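Putative exported protein (Bordetella pertussis Tohama I, PDB 2PFY) probably serves as the extracytoplasmic solute receptor of a tripartite ATP-independent periplasmic transporter, and binds pyroglutamic acid. Local coordinates at residues A147-M152 / A179-P184; Q123-K128 / T140-Y145; L66-G71 / E78-P83; A154-V159 / Q274-T279; P166-A171 / W193-Y198. All coordinates share one frame; numbering follows the deposited sequence.

Contact 1: residues A147-M152 / A179-P184; sequences ASTSHM and AMLTSP. With PCA (pyroglutamic acid), chain E.
Selenomethionine Met-152 reaches from helix 147-155 to Leu-181 on strand 180-182, and its terminal methyl does the touching: CE lies 3.9 Å from Leu-181 CD1 and only slightly farther from CD2, so it sits against the fork of the leucine. The Met-152 chain leaves the helix with CG opposite the backbone N (chi1 -179°) and bends at its last torsion, which swings CE round to the strand. This is the closest part of a thin, apolar interface. Beside it the packing is slacker, with Thr-149 CG2 4.2 Å from Leu-181 CD2, while the hydroxyl of Thr-149 is occupied by the backbone N of Tyr-145. Farther round the helix, Ser-150 and His-151 are only partly exposed, leaning on Ala-144 and on Met-280 of helix 267-287 respectively.

On the strand's other side, and at the turn that follows it, the chain is tight and polar, because there it forms one wall of the pyroglutamic acid site. Thr-182 OG1 donates to the carboxylate oxygen OXT of the ligand at 2.8 Å. The ring carbonyl OE is gripped twice by Ser-183, from OG at 2.7 Å and from the backbone N at 3.1 Å. Ser-183 is also the N-cap of helix 184-189, its OG taking the N-H of Thr-186, so the hydroxyl that donates to the ligand is held by the helix start. Apolar packing and ligand recognition are thus divided: Leu-181 faces the helix, while Thr-182 and, just past the strand, Ser-183 supply donors matched to the carboxylate and lactam oxygens of pyroglutamate.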
# COMPACT_ATOMS: atom_id res chain seq x y z
N ALA A 147 -0.18 10.78 -3.08
CA ALA A 147 0.64 12.00 -3.15
C ALA A 147 2.08 11.69 -3.54
O ALA A 147 2.64 12.34 -4.42
CB ALA A 147 0.56 12.77 -1.78
N SER A 148 2.69 10.69 -2.90
CA SER A 148 4.07 10.30 -3.23
C SER A 148 4.24 9.86 -4.69
O SER A 148 5.16 10.34 -5.38
CB SER A 148 4.59 9.22 -2.27
OG SER A 148 5.96 8.95 -2.56
N THR A 149 3.39 8.95 -5.16
CA THR A 149 3.51 8.53 -6.55
C THR A 149 3.17 9.62 -7.58
O THR A 149 3.69 9.59 -8.70
CB THR A 149 2.71 7.21 -6.86
OG1 THR A 149 1.33 7.38 -6.50
CG2 THR A 149 3.33 6.01 -6.11
N SER A 150 2.29 10.56 -7.23
CA SER A 150 2.05 11.75 -8.06
C SER A 150 3.31 12.60 -8.23
O SER A 150 3.69 12.96 -9.35
CB SER A 150 0.96 12.63 -7.45
OG SER A 150 -0.31 12.25 -7.91
N HIS A 151 3.96 12.89 -7.10
CA HIS A 151 5.23 13.59 -7.08
C HIS A 151 6.32 12.82 -7.86
O HIS A 151 7.04 13.40 -8.68
CB HIS A 151 5.66 13.84 -5.64
CG HIS A 151 6.88 14.69 -5.51
ND1 HIS A 151 7.87 14.45 -4.57
CD2 HIS A 151 7.29 15.78 -6.21
CE1 HIS A 151 8.82 15.36 -4.69
NE2 HIS A 151 8.49 16.18 -5.68
N MSE A 152 6.42 11.52 -7.62
CA MSE A 152 7.39 10.69 -8.32
C MSE A 152 7.21 10.74 -9.84
O MSE A 152 8.19 10.87 -10.58
CB MSE A 152 7.32 9.25 -7.81
CG MSE A 152 8.32 8.29 -8.46
SE MSE A 152 7.69 6.48 -8.13
CE MSE A 152 6.12 6.53 -9.41
N ALA A 179 0.33 4.06 -18.84
CA ALA A 179 1.39 3.35 -18.10
C ALA A 179 1.14 3.44 -16.58
O ALA A 179 0.43 4.34 -16.11
CB ALA A 179 2.79 3.94 -18.43
N MSE A 180 1.71 2.54 -15.80
CA MSE A 180 1.50 2.66 -14.35
C MSE A 180 2.64 2.03 -13.58
O MSE A 180 3.54 1.37 -14.16
CB MSE A 180 0.14 2.03 -13.97
CG MSE A 180 0.05 0.57 -14.29
SE MSE A 180 -1.50 -0.18 -13.43
CE MSE A 180 -1.29 -2.13 -14.05
N LEU A 181 2.59 2.24 -12.27
CA LEU A 181 3.56 1.68 -11.37
C LEU A 181 2.76 1.04 -10.26
O LEU A 181 1.92 1.71 -9.63
CB LEU A 181 4.48 2.76 -10.78
CG LEU A 181 5.42 2.27 -9.67
CD1 LEU A 181 6.89 2.70 -9.85
CD2 LEU A 181 4.91 2.75 -8.30
N THR A 182 2.99 -0.26 -10.07
CA THR A 182 2.24 -1.03 -9.06
C THR A 182 2.87 -2.40 -8.95
O THR A 182 3.74 -2.75 -9.77
CB THR A 182 0.69 -1.11 -9.37
OG1 THR A 182 -0.00 -1.62 -8.22
CG2 THR A 182 0.33 -1.99 -10.62
N SER A 183 2.43 -3.18 -7.95
CA SER A 183 2.98 -4.50 -7.69
C SER A 183 2.47 -5.50 -8.73
O SER A 183 1.44 -5.25 -9.44
CB SER A 183 2.55 -5.00 -6.31
OG SER A 183 1.13 -5.09 -6.30
N PRO A 184 3.15 -6.65 -8.79
CA PRO A 184 2.58 -7.77 -9.55
C PRO A 184 1.26 -8.29 -8.93
O PRO A 184 0.48 -8.93 -9.63
CB PRO A 184 3.69 -8.83 -9.52
CG PRO A 184 4.52 -8.51 -8.24
CD PRO A 184 4.47 -6.98 -8.22
N PCA E . -1.23 -1.84 -5.47
CA PCA E . -1.90 -0.62 -4.96
CB PCA E . -0.92 0.20 -4.16
CG PCA E . 0.40 -0.51 -4.26
CD PCA E . 0.12 -1.75 -5.04
OE PCA E . 0.95 -2.63 -5.25
C PCA E . -2.45 0.20 -6.11
O PCA E . -3.25 1.13 -5.97
OXT PCA E . -2.07 -0.08 -7.24

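Contact 2: residues Q123-K128 / T140-Y145; sequences QGIYTK and TRFRAY. With PCA (pyroglutamic acid), chain E.
Gln-123 and Tyr-145 reach toward each other and meet beside the bound pyroglutamic acid. The amide of Gln-123 stands at the hydroxyl end of the tyrosine ring, near the ring plane but turned 89° to it, with CD 3.4 Å from Tyr-145 OH. One face of the same ring carries the ligand, whose CB lies 3.7 Å above the plane and toward the rim. Arg-143 takes both oxygens of the ligand carboxylate. Its guanidinium meets the carboxylate edge to edge: NH1 donates to OXT at 2.9 Å and NH2 to O at 2.7 Å, both bonds fairly straight at 161° and 157°. Such a paired arginine-carboxylate grip is the hallmark of DctP-type receptors of TRAP transporters, which have the periplasmic binding protein fold, and here the arginine projects from strand 141-144.

What holds this first shell in place lies one step out. The Arg-143 chain runs extended from CG to NE, carrying the guanidinium to the ligand; NE is tied to the carbonyl O of Val-163, and Tyr-145 CD2 lies 3.6 Å above one guanidinium face. Tyr-145 is itself held through its backbone, its N bonded to Thr-149 OG1 and its O to Arg-48, which also binds the ligand. Farther along, the two strands meet through apolar side chains: Ile-125 CG2 approaches the edge of the Phe-142 ring, 4.3 Å from CE1. Strand 124-127 runs between strands 180-182 and 198-201 in its sheet, whereas Phe-142 also packs on Met-156.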
# COMPACT_ATOMS: atom_id res chain seq x y z
N GLN A 123 7.18 -2.50 -6.17
CA GLN A 123 6.46 -1.85 -7.27
C GLN A 123 7.27 -1.91 -8.56
O GLN A 123 8.41 -1.45 -8.61
CB GLN A 123 6.18 -0.38 -6.92
CG GLN A 123 5.46 -0.17 -5.56
CD GLN A 123 4.03 -0.70 -5.59
OE1 GLN A 123 3.72 -1.79 -5.09
NE2 GLN A 123 3.16 0.04 -6.21
N GLY A 124 6.67 -2.47 -9.61
CA GLY A 124 7.26 -2.45 -10.98
C GLY A 124 6.55 -1.43 -11.86
O GLY A 124 5.64 -0.70 -11.41
N ILE A 125 6.97 -1.38 -13.12
CA ILE A 125 6.42 -0.44 -14.11
C ILE A 125 5.74 -1.23 -15.21
O ILE A 125 6.31 -2.19 -15.69
CB ILE A 125 7.56 0.46 -14.70
CG1 ILE A 125 8.11 1.35 -13.58
CG2 ILE A 125 7.02 1.35 -15.89
CD1 ILE A 125 9.47 2.03 -13.83
N TYR A 126 4.51 -0.84 -15.55
CA TYR A 126 3.76 -1.50 -16.62
C TYR A 126 3.58 -0.52 -17.76
O TYR A 126 3.18 0.62 -17.54
CB TYR A 126 2.35 -1.91 -16.18
CG TYR A 126 2.26 -2.96 -15.08
CD1 TYR A 126 1.80 -4.25 -15.37
CD2 TYR A 126 2.57 -2.65 -13.75
CE1 TYR A 126 1.64 -5.22 -14.36
CE2 TYR A 126 2.45 -3.62 -12.72
CZ TYR A 126 1.98 -4.90 -13.04
OH TYR A 126 1.85 -5.85 -12.04
N THR A 127 3.82 -0.97 -18.98
CA THR A 127 3.76 -0.06 -20.13
C THR A 127 3.16 -0.77 -21.34
O THR A 127 3.03 -2.01 -21.34
CB THR A 127 5.19 0.46 -20.53
OG1 THR A 127 5.98 -0.62 -21.02
CG2 THR A 127 5.91 1.07 -19.34
N LYS A 128 2.80 0.02 -22.35
CA LYS A 128 2.26 -0.53 -23.59
C LYS A 128 3.32 -0.66 -24.67
O LYS A 128 3.05 -1.32 -25.68
CB LYS A 128 1.09 0.30 -24.11
CG LYS A 128 -0.07 0.37 -23.14
CD LYS A 128 -0.93 1.56 -23.43
CE LYS A 128 -2.17 1.15 -24.13
NZ LYS A 128 -2.99 2.38 -24.30
N THR A 140 4.01 10.97 -21.02
CA THR A 140 3.11 9.83 -20.87
C THR A 140 2.12 10.08 -19.72
O THR A 140 2.51 10.57 -18.66
CB THR A 140 3.93 8.51 -20.67
OG1 THR A 140 4.63 8.20 -21.89
CG2 THR A 140 3.03 7.33 -20.34
N ARG A 141 0.85 9.78 -19.98
CA ARG A 141 -0.22 9.81 -18.96
C ARG A 141 0.02 8.61 -18.06
O ARG A 141 -0.18 7.48 -18.44
CB ARG A 141 -1.60 9.71 -19.61
CG ARG A 141 -1.89 10.87 -20.59
CD ARG A 141 -3.15 10.59 -21.43
NE ARG A 141 -3.57 11.78 -22.19
CZ ARG A 141 -4.73 11.90 -22.83
NH1 ARG A 141 -5.62 10.92 -22.79
NH2 ARG A 141 -5.00 13.00 -23.51
N PHE A 142 0.55 8.89 -16.88
CA PHE A 142 1.10 7.83 -16.06
C PHE A 142 0.27 7.78 -14.78
O PHE A 142 0.10 8.80 -14.09
CB PHE A 142 2.58 8.12 -15.79
CG PHE A 142 3.33 6.96 -15.17
CD1 PHE A 142 4.16 6.15 -15.95
CD2 PHE A 142 3.21 6.68 -13.79
CE1 PHE A 142 4.87 5.09 -15.37
CE2 PHE A 142 3.89 5.60 -13.20
CZ PHE A 142 4.72 4.81 -13.98
N ARG A 143 -0.28 6.62 -14.47
CA ARG A 143 -1.10 6.46 -13.26
C ARG A 143 -0.34 6.79 -11.99
O ARG A 143 0.77 6.28 -11.76
CB ARG A 143 -1.63 5.03 -13.15
CG ARG A 143 -2.48 4.81 -11.87
CD ARG A 143 -2.82 3.38 -11.64
NE ARG A 143 -3.56 3.27 -10.38
CZ ARG A 143 -3.29 2.39 -9.42
NH1 ARG A 143 -2.35 1.47 -9.63
NH2 ARG A 143 -4.00 2.39 -8.28
N ALA A 144 -0.94 7.63 -11.14
CA ALA A 144 -0.46 7.82 -9.76
C ALA A 144 -1.56 7.33 -8.82
O ALA A 144 -2.71 7.29 -9.21
CB ALA A 144 -0.18 9.30 -9.48
N TYR A 145 -1.22 6.94 -7.59
CA TYR A 145 -2.24 6.41 -6.68
C TYR A 145 -2.16 6.97 -5.27
O TYR A 145 -2.85 6.50 -4.35
CB TYR A 145 -2.27 4.88 -6.68
CG TYR A 145 -0.99 4.19 -6.27
CD1 TYR A 145 -0.50 4.30 -4.97
CD2 TYR A 145 -0.29 3.38 -7.18
CE1 TYR A 145 0.65 3.67 -4.59
CE2 TYR A 145 0.89 2.74 -6.81
CZ TYR A 145 1.36 2.89 -5.51
OH TYR A 145 2.50 2.27 -5.08
N PCA E . -1.23 -1.84 -5.47
CA PCA E . -1.90 -0.62 -4.96
CB PCA E . -0.92 0.20 -4.16
CG PCA E . 0.40 -0.51 -4.26
CD PCA E . 0.12 -1.75 -5.04
OE PCA E . 0.95 -2.63 -5.25
C PCA E . -2.45 0.20 -6.11
O PCA E . -3.25 1.13 -5.97
OXT PCA E . -2.07 -0.08 -7.24

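Contact 3: residues L66-G71 / E78-P83; sequences LVSALG and EIDSVP
Asp-80 OD2, 3.9 Å from Val-67 CB across the contact, is gripped by two donors: water 1 at 2.6 Å and the backbone N of Gln-208. The setting is the long loop between strand 62-66 and helix 89-108, which here forms two short 3-10 turns, one at 67-70 and one that begins before residue 79 and runs to 81, facing each other within this periplasmic binding protein fold. Water does much of the joining. Water 1 also accepts the N-H of Ser-68, so the aspartate is linked to the start of the first turn. Water 2 bridges the hydroxyls of Ser-68 and Ser-81, which stand 3.6 Å apart from OG to OG, too far for a direct bond. Ser-81 OG in turn donates to Asp-80 OD1 at 2.9 Å, arriving on the anti side and 33° out of the carboxylate plane; together with the two grips on OD2 this should fix the rotation of the group.

Carbon packing fills in between, with the CB atoms of Ser-68 and Glu-78 at 4.0 Å. From there the Glu-78 chain, extended beyond CG, runs alongside the end of the first turn. Its OE2 forms a salt bridge with Lys-287 of helix 267-287, and Ala-147 and Ser-148 pack on the side chain. The other oxygen, OE1, lies 3.4 Å from Gly-71 CA and accepts from water 3, which gives its second hydrogen to Ser-68 O at 2.9 Å.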
# COMPACT_ATOMS: atom_id res chain seq x y z
N LEU A 66 -4.09 1.82 2.19
CA LEU A 66 -2.70 2.10 1.88
C LEU A 66 -2.21 3.15 2.88
O LEU A 66 -2.81 4.22 3.00
CB LEU A 66 -2.62 2.67 0.45
CG LEU A 66 -1.22 2.93 -0.12
CD1 LEU A 66 -0.52 1.59 -0.44
CD2 LEU A 66 -1.29 3.84 -1.36
N VAL A 67 -1.11 2.84 3.57
CA VAL A 67 -0.54 3.74 4.59
C VAL A 67 -0.24 5.12 3.99
O VAL A 67 -0.67 6.18 4.53
CB VAL A 67 0.77 3.13 5.23
CG1 VAL A 67 1.49 4.16 6.13
CG2 VAL A 67 0.45 1.84 6.00
N SER A 68 0.43 5.12 2.83
CA SER A 68 0.81 6.35 2.15
C SER A 68 -0.37 7.17 1.61
O SER A 68 -0.17 8.28 1.11
CB SER A 68 1.84 6.05 1.05
OG SER A 68 1.29 5.10 0.14
N ALA A 69 -1.60 6.66 1.73
CA ALA A 69 -2.79 7.49 1.46
C ALA A 69 -2.91 8.65 2.47
O ALA A 69 -3.60 9.64 2.21
CB ALA A 69 -4.08 6.65 1.46
N LEU A 70 -2.24 8.53 3.62
CA LEU A 70 -2.21 9.60 4.62
C LEU A 70 -1.02 10.57 4.48
O LEU A 70 -0.88 11.50 5.29
CB LEU A 70 -2.28 9.02 6.04
CG LEU A 70 -3.65 8.48 6.54
CD1 LEU A 70 -4.22 7.36 5.67
CD2 LEU A 70 -3.50 8.01 7.97
N GLY A 71 -0.22 10.38 3.42
CA GLY A 71 1.04 11.09 3.21
C GLY A 71 0.94 12.60 3.03
O GLY A 71 1.76 13.35 3.57
N GLU A 78 4.31 8.33 4.32
CA GLU A 78 4.76 7.98 2.96
C GLU A 78 6.25 7.67 2.82
O GLU A 78 6.79 7.63 1.70
CB GLU A 78 4.32 9.05 1.94
CG GLU A 78 5.03 10.38 2.15
CD GLU A 78 4.56 11.48 1.22
OE1 GLU A 78 3.39 11.48 0.77
OE2 GLU A 78 5.38 12.38 0.96
N ILE A 79 6.94 7.45 3.94
CA ILE A 79 8.34 7.04 3.84
C ILE A 79 8.52 5.70 3.11
O ILE A 79 9.56 5.44 2.53
CB ILE A 79 9.10 7.05 5.25
CG1 ILE A 79 10.62 6.97 5.10
CG2 ILE A 79 8.64 5.92 6.17
CD1 ILE A 79 11.27 8.09 4.30
N ASP A 80 7.48 4.87 3.13
CA ASP A 80 7.50 3.57 2.46
C ASP A 80 7.41 3.68 0.93
O ASP A 80 7.49 2.65 0.22
CB ASP A 80 6.38 2.65 3.02
CG ASP A 80 4.97 3.10 2.63
OD1 ASP A 80 4.82 4.08 1.86
OD2 ASP A 80 3.99 2.50 3.10
N SER A 81 7.26 4.90 0.43
CA SER A 81 7.13 5.14 -1.01
C SER A 81 8.31 5.91 -1.63
O SER A 81 8.24 6.30 -2.79
CB SER A 81 5.80 5.81 -1.34
OG SER A 81 4.70 5.01 -0.90
N VAL A 82 9.37 6.15 -0.85
CA VAL A 82 10.57 6.80 -1.39
C VAL A 82 11.36 5.79 -2.25
O VAL A 82 11.79 4.77 -1.73
CB VAL A 82 11.51 7.34 -0.28
CG1 VAL A 82 12.86 7.84 -0.89
CG2 VAL A 82 10.81 8.42 0.58
N PRO A 83 11.52 6.06 -3.56
CA PRO A 83 12.19 5.07 -4.42
C PRO A 83 13.57 4.67 -3.95
O PRO A 83 14.39 5.53 -3.56
CB PRO A 83 12.19 5.73 -5.81
CG PRO A 83 10.98 6.67 -5.78
CD PRO A 83 11.00 7.21 -4.34
O HOH W 1 1.80 2.94 1.75
O HOH W 2 2.43 5.62 -2.19
O HOH W 3 1.93 9.62 -0.32

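Contact 4: residues A154-V159 / Q274-T279; sequences ALMGAV and QAIGAT
Leu-155, in the last turn of helix 147-155, leans toward helix 267-287 and runs antiparallel alongside Ile-276. CD1 of the leucine comes 4.2 Å from Ile-276 CG2 and, more loosely, reaches Thr-279 CG2, one turn farther along the second helix. The carbonyl of Leu-155 also lies close to the isoleucine, its O 3.7 Å from Ile-276 CD1. Next comes selenomethionine Met-156, which crosses Ile-276 at about a right angle. Here the packing is closer: Met-156 CG sits 3.6 Å from Ile-276 CD1, after which the chain bends and carries its end away toward Phe-142 on strand 141-144. Leu-134 packs on both Met-156 and Ile-276.

Gly-157 is the first residue to leave helical angles; its positive phi of 88° and bonds back into the last turn make a Schellman motif, with its N reaching Ala-154 O at 2.9 Å. The chain is then free to turn into the second strand of a beta-alpha-beta crossover, strand 141-144, helix 147-155 and strand 159-162, in which the strands are parallel neighbours. Beyond the glycine, Ala-158 packs on Phe-142, and Val-159 pairs by backbone hydrogen bonds with Thr-140 and Phe-142.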
# COMPACT_ATOMS: atom_id res chain seq x y z
N ALA A 154 5.79 13.06 -11.68
CA ALA A 154 6.11 14.39 -12.19
C ALA A 154 7.63 14.50 -12.38
O ALA A 154 8.10 14.94 -13.44
CB ALA A 154 5.59 15.46 -11.25
N LEU A 155 8.39 14.05 -11.38
CA LEU A 155 9.84 14.00 -11.47
C LEU A 155 10.39 13.11 -12.58
O LEU A 155 11.51 13.32 -13.07
CB LEU A 155 10.43 13.59 -10.13
CG LEU A 155 10.20 14.55 -8.96
CD1 LEU A 155 10.70 13.89 -7.70
CD2 LEU A 155 10.87 15.90 -9.21
N MSE A 156 9.60 12.11 -12.97
CA MSE A 156 9.96 11.24 -14.08
C MSE A 156 9.77 11.93 -15.45
O MSE A 156 10.25 11.44 -16.47
CB MSE A 156 9.13 9.95 -14.05
CG MSE A 156 9.52 8.95 -12.99
SE MSE A 156 8.13 7.58 -12.74
CE MSE A 156 7.76 6.93 -14.53
N GLY A 157 9.07 13.07 -15.45
CA GLY A 157 8.71 13.77 -16.68
C GLY A 157 7.41 13.30 -17.28
O GLY A 157 7.07 13.66 -18.41
N ALA A 158 6.67 12.46 -16.53
CA ALA A 158 5.39 11.93 -17.00
C ALA A 158 4.29 12.86 -16.53
O ALA A 158 4.55 13.78 -15.77
CB ALA A 158 5.18 10.51 -16.46
N VAL A 159 3.06 12.64 -16.99
CA VAL A 159 1.94 13.47 -16.55
C VAL A 159 1.11 12.63 -15.55
O VAL A 159 0.41 11.71 -15.94
CB VAL A 159 1.10 13.99 -17.74
CG1 VAL A 159 -0.13 14.78 -17.25
CG2 VAL A 159 1.99 14.88 -18.70
N GLN A 274 16.92 5.90 -9.22
CA GLN A 274 17.81 6.09 -8.06
C GLN A 274 18.06 7.58 -7.78
O GLN A 274 18.03 8.02 -6.63
CB GLN A 274 19.13 5.32 -8.23
CG GLN A 274 18.98 3.78 -8.03
CD GLN A 274 20.11 2.93 -8.64
OE1 GLN A 274 21.12 3.46 -9.13
NE2 GLN A 274 19.93 1.61 -8.63
N ALA A 275 18.29 8.35 -8.84
CA ALA A 275 18.45 9.80 -8.71
C ALA A 275 17.15 10.46 -8.24
O ALA A 275 17.18 11.35 -7.36
CB ALA A 275 18.96 10.44 -10.01
N ILE A 276 16.01 9.99 -8.77
CA ILE A 276 14.69 10.44 -8.30
C ILE A 276 14.48 10.15 -6.80
O ILE A 276 13.92 10.98 -6.09
CB ILE A 276 13.52 9.92 -9.18
CG1 ILE A 276 13.49 10.69 -10.51
CG2 ILE A 276 12.16 10.04 -8.47
CD1 ILE A 276 12.51 10.16 -11.49
N GLY A 277 14.94 8.97 -6.36
CA GLY A 277 14.90 8.55 -4.97
C GLY A 277 15.73 9.43 -4.04
O GLY A 277 15.28 9.77 -2.93
N ALA A 278 16.93 9.79 -4.50
CA ALA A 278 17.80 10.74 -3.77
C ALA A 278 17.11 12.10 -3.57
O ALA A 278 17.11 12.63 -2.45
CB ALA A 278 19.16 10.91 -4.50
N THR A 279 16.53 12.65 -4.62
CA THR A 279 15.76 13.89 -4.52
C THR A 279 14.61 13.77 -3.52
O THR A 279 14.44 14.61 -2.63
CB THR A 279 15.19 14.27 -5.89
OG1 THR A 279 16.25 14.37 -6.84
CG2 THR A 279 14.44 15.58 -5.85

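Contact 5: residues P166-A171 / W193-Y198; sequences PEVPQA and WDYVKY
Pro-169 and Tyr-195 bring the two backbones nearest, 7.2 Å from CA to CA. On one side the chain passes from the end of a 3-10 turn (166-167) into helix 168-173, Ala-171 N bonding back to Glu-167 O at 2.9 Å; Pro-169 falls in the first turn, where a residue lacking an N-H costs the helix no bond. On the other side the last residues of a 3-10 turn (193-194) open into irregular chain that ends at a classic beta bulge, Lys-197 and Tyr-198 both facing Thr-127.

Tyr-195 is the side chain that spans the gap. Its CG sits over the backbone, flanked by N and C (chi1 57°), which aims the ring at the helix start. Pro-169 lies against one face, with CA over the ring and CG 4.0 Å from Tyr-195 CE2. Val-168 crosses the tyrosine at about a right angle nearer its end, CG1 being 3.3 Å from OH and 3.8 Å from CZ. The hydroxyl is not left with carbon alone, since it is hydrogen-bonded to Ser-190 OG.

Phe-172, one turn on from Val-168, stacks on the same tyrosine ring, while Met-180 of strand 180-182 packs against both Val-168 and Tyr-195. The aromatic side chain thus extends from the segment after helix 184-189 into the angle between helix 168-173 and strand 180-182, just before strand 198-201 joins strand 124-127.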
# COMPACT_ATOMS: atom_id res chain seq x y z
N PRO A 166 -9.57 0.11 -8.29
CA PRO A 166 -10.70 -0.46 -9.02
C PRO A 166 -10.99 0.17 -10.37
O PRO A 166 -11.68 -0.44 -11.17
CB PRO A 166 -11.90 -0.17 -8.07
CG PRO A 166 -11.26 -0.11 -6.69
CD PRO A 166 -10.00 0.65 -6.98
N GLU A 167 -10.52 1.38 -10.61
CA GLU A 167 -10.81 2.11 -11.84
C GLU A 167 -9.69 1.96 -12.89
O GLU A 167 -9.78 2.53 -13.99
CB GLU A 167 -10.97 3.60 -11.52
CG GLU A 167 -12.34 3.97 -10.90
CD GLU A 167 -12.51 3.46 -9.52
OE1 GLU A 167 -11.60 3.67 -8.69
OE2 GLU A 167 -13.57 2.87 -9.24
N VAL A 168 -8.63 1.21 -12.56
CA VAL A 168 -7.45 1.10 -13.44
C VAL A 168 -7.81 0.53 -14.82
O VAL A 168 -7.46 1.15 -15.82
CB VAL A 168 -6.29 0.35 -12.78
CG1 VAL A 168 -5.21 -0.13 -13.82
CG2 VAL A 168 -5.68 1.17 -11.68
N PRO A 169 -8.51 -0.64 -14.88
CA PRO A 169 -8.87 -1.16 -16.22
C PRO A 169 -9.68 -0.16 -17.07
O PRO A 169 -9.38 0.03 -18.24
CB PRO A 169 -9.67 -2.44 -15.93
CG PRO A 169 -9.17 -2.88 -14.49
CD PRO A 169 -8.99 -1.52 -13.79
N GLN A 170 -10.69 0.46 -16.48
CA GLN A 170 -11.45 1.54 -17.15
C GLN A 170 -10.55 2.63 -17.69
O GLN A 170 -10.70 3.06 -18.86
CB GLN A 170 -12.38 2.22 -16.14
CG GLN A 170 -13.73 1.60 -16.00
CD GLN A 170 -14.67 2.06 -17.08
OE1 GLN A 170 -14.47 3.11 -17.69
NE2 GLN A 170 -15.70 1.25 -17.33
N ALA A 171 -9.65 3.11 -16.83
CA ALA A 171 -8.77 4.23 -17.16
C ALA A 171 -7.87 3.90 -18.36
O ALA A 171 -7.68 4.75 -19.23
CB ALA A 171 -7.95 4.67 -15.94
N TRP A 193 -2.49 -8.02 -17.97
CA TRP A 193 -2.11 -8.48 -19.33
C TRP A 193 -3.16 -8.15 -20.40
O TRP A 193 -2.83 -8.15 -21.59
CB TRP A 193 -1.82 -9.97 -19.36
CG TRP A 193 -2.90 -10.85 -18.69
CD1 TRP A 193 -4.03 -11.35 -19.27
CD2 TRP A 193 -2.90 -11.30 -17.32
NE1 TRP A 193 -4.73 -12.11 -18.34
CE2 TRP A 193 -4.05 -12.08 -17.14
CE3 TRP A 193 -2.01 -11.12 -16.24
CZ2 TRP A 193 -4.37 -12.69 -15.91
CZ3 TRP A 193 -2.32 -11.73 -15.00
CH2 TRP A 193 -3.50 -12.50 -14.86
N ASP A 194 -4.40 -7.86 -20.01
CA ASP A 194 -5.44 -7.46 -20.99
C ASP A 194 -5.26 -6.03 -21.50
O ASP A 194 -5.84 -5.66 -22.52
CB ASP A 194 -6.85 -7.61 -20.42
CG ASP A 194 -7.28 -9.06 -20.26
OD1 ASP A 194 -6.73 -9.94 -20.92
OD2 ASP A 194 -8.19 -9.33 -19.47
N TYR A 195 -4.46 -5.23 -20.80
CA TYR A 195 -4.37 -3.82 -21.15
C TYR A 195 -2.99 -3.20 -21.22
O TYR A 195 -2.82 -2.10 -21.78
CB TYR A 195 -5.37 -2.98 -20.30
CG TYR A 195 -5.22 -3.09 -18.80
CD1 TYR A 195 -4.21 -2.40 -18.13
CD2 TYR A 195 -6.11 -3.88 -18.03
CE1 TYR A 195 -4.06 -2.48 -16.73
CE2 TYR A 195 -5.98 -3.94 -16.61
CZ TYR A 195 -4.97 -3.23 -15.98
OH TYR A 195 -4.79 -3.30 -14.60
N VAL A 196 -1.98 -3.90 -20.69
CA VAL A 196 -0.58 -3.50 -20.87
C VAL A 196 0.22 -4.68 -21.36
O VAL A 196 -0.26 -5.82 -21.29
CB VAL A 196 0.09 -2.95 -19.57
CG1 VAL A 196 -0.08 -1.44 -19.50
CG2 VAL A 196 -0.42 -3.70 -18.28
N LYS A 197 1.44 -4.43 -21.85
CA LYS A 197 2.25 -5.51 -22.43
C LYS A 197 3.59 -5.78 -21.77
O LYS A 197 4.09 -6.91 -21.84
CB LYS A 197 2.49 -5.25 -23.93
CG LYS A 197 1.47 -5.94 -24.82
CD LYS A 197 0.07 -5.33 -24.65
CE LYS A 197 -1.02 -6.43 -24.60
NZ LYS A 197 -2.33 -5.97 -24.03
N TYR A 198 4.21 -4.76 -21.20
CA TYR A 198 5.55 -4.90 -20.60
C TYR A 198 5.50 -4.65 -19.11
O TYR A 198 4.89 -3.69 -18.69
CB TYR A 198 6.53 -3.89 -21.23
CG TYR A 198 6.69 -4.15 -22.70
CD1 TYR A 198 7.69 -5.00 -23.18
CD2 TYR A 198 5.80 -3.61 -23.62
CE1 TYR A 198 7.81 -5.28 -24.54
CE2 TYR A 198 5.92 -3.88 -25.00
CZ TYR A 198 6.92 -4.71 -25.44
OH TYR A 198 7.02 -4.96 -26.82

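In the fold
Contacts 1 and 2 together line the pyroglutamate site, their centres 6 Å apart, with strands 180-182 and 124-127 adjacent in one sheet and Ser-183 O bonded to Tyr-126 OH at 2.7 Å. Contact 5 lies behind this wall, 10 Å from contact 2 between centres; Val-168 CG2 packs 3.3 Å from Arg-143 NE, so it backs the ligand-binding arginine. Contact 3 reaches the ligand through Leu-66, whose CD2 packs 3.7 Å from Tyr-145 CD1. Helix 147-155 serves contacts 1 and 4 and rests on the loop of contact 3 through Ser-148. Contacts 4 and 5 are remote, about 11 Å between nearest atoms, and contact 4's Met-156 side chain stays about 14 Å from the ligand.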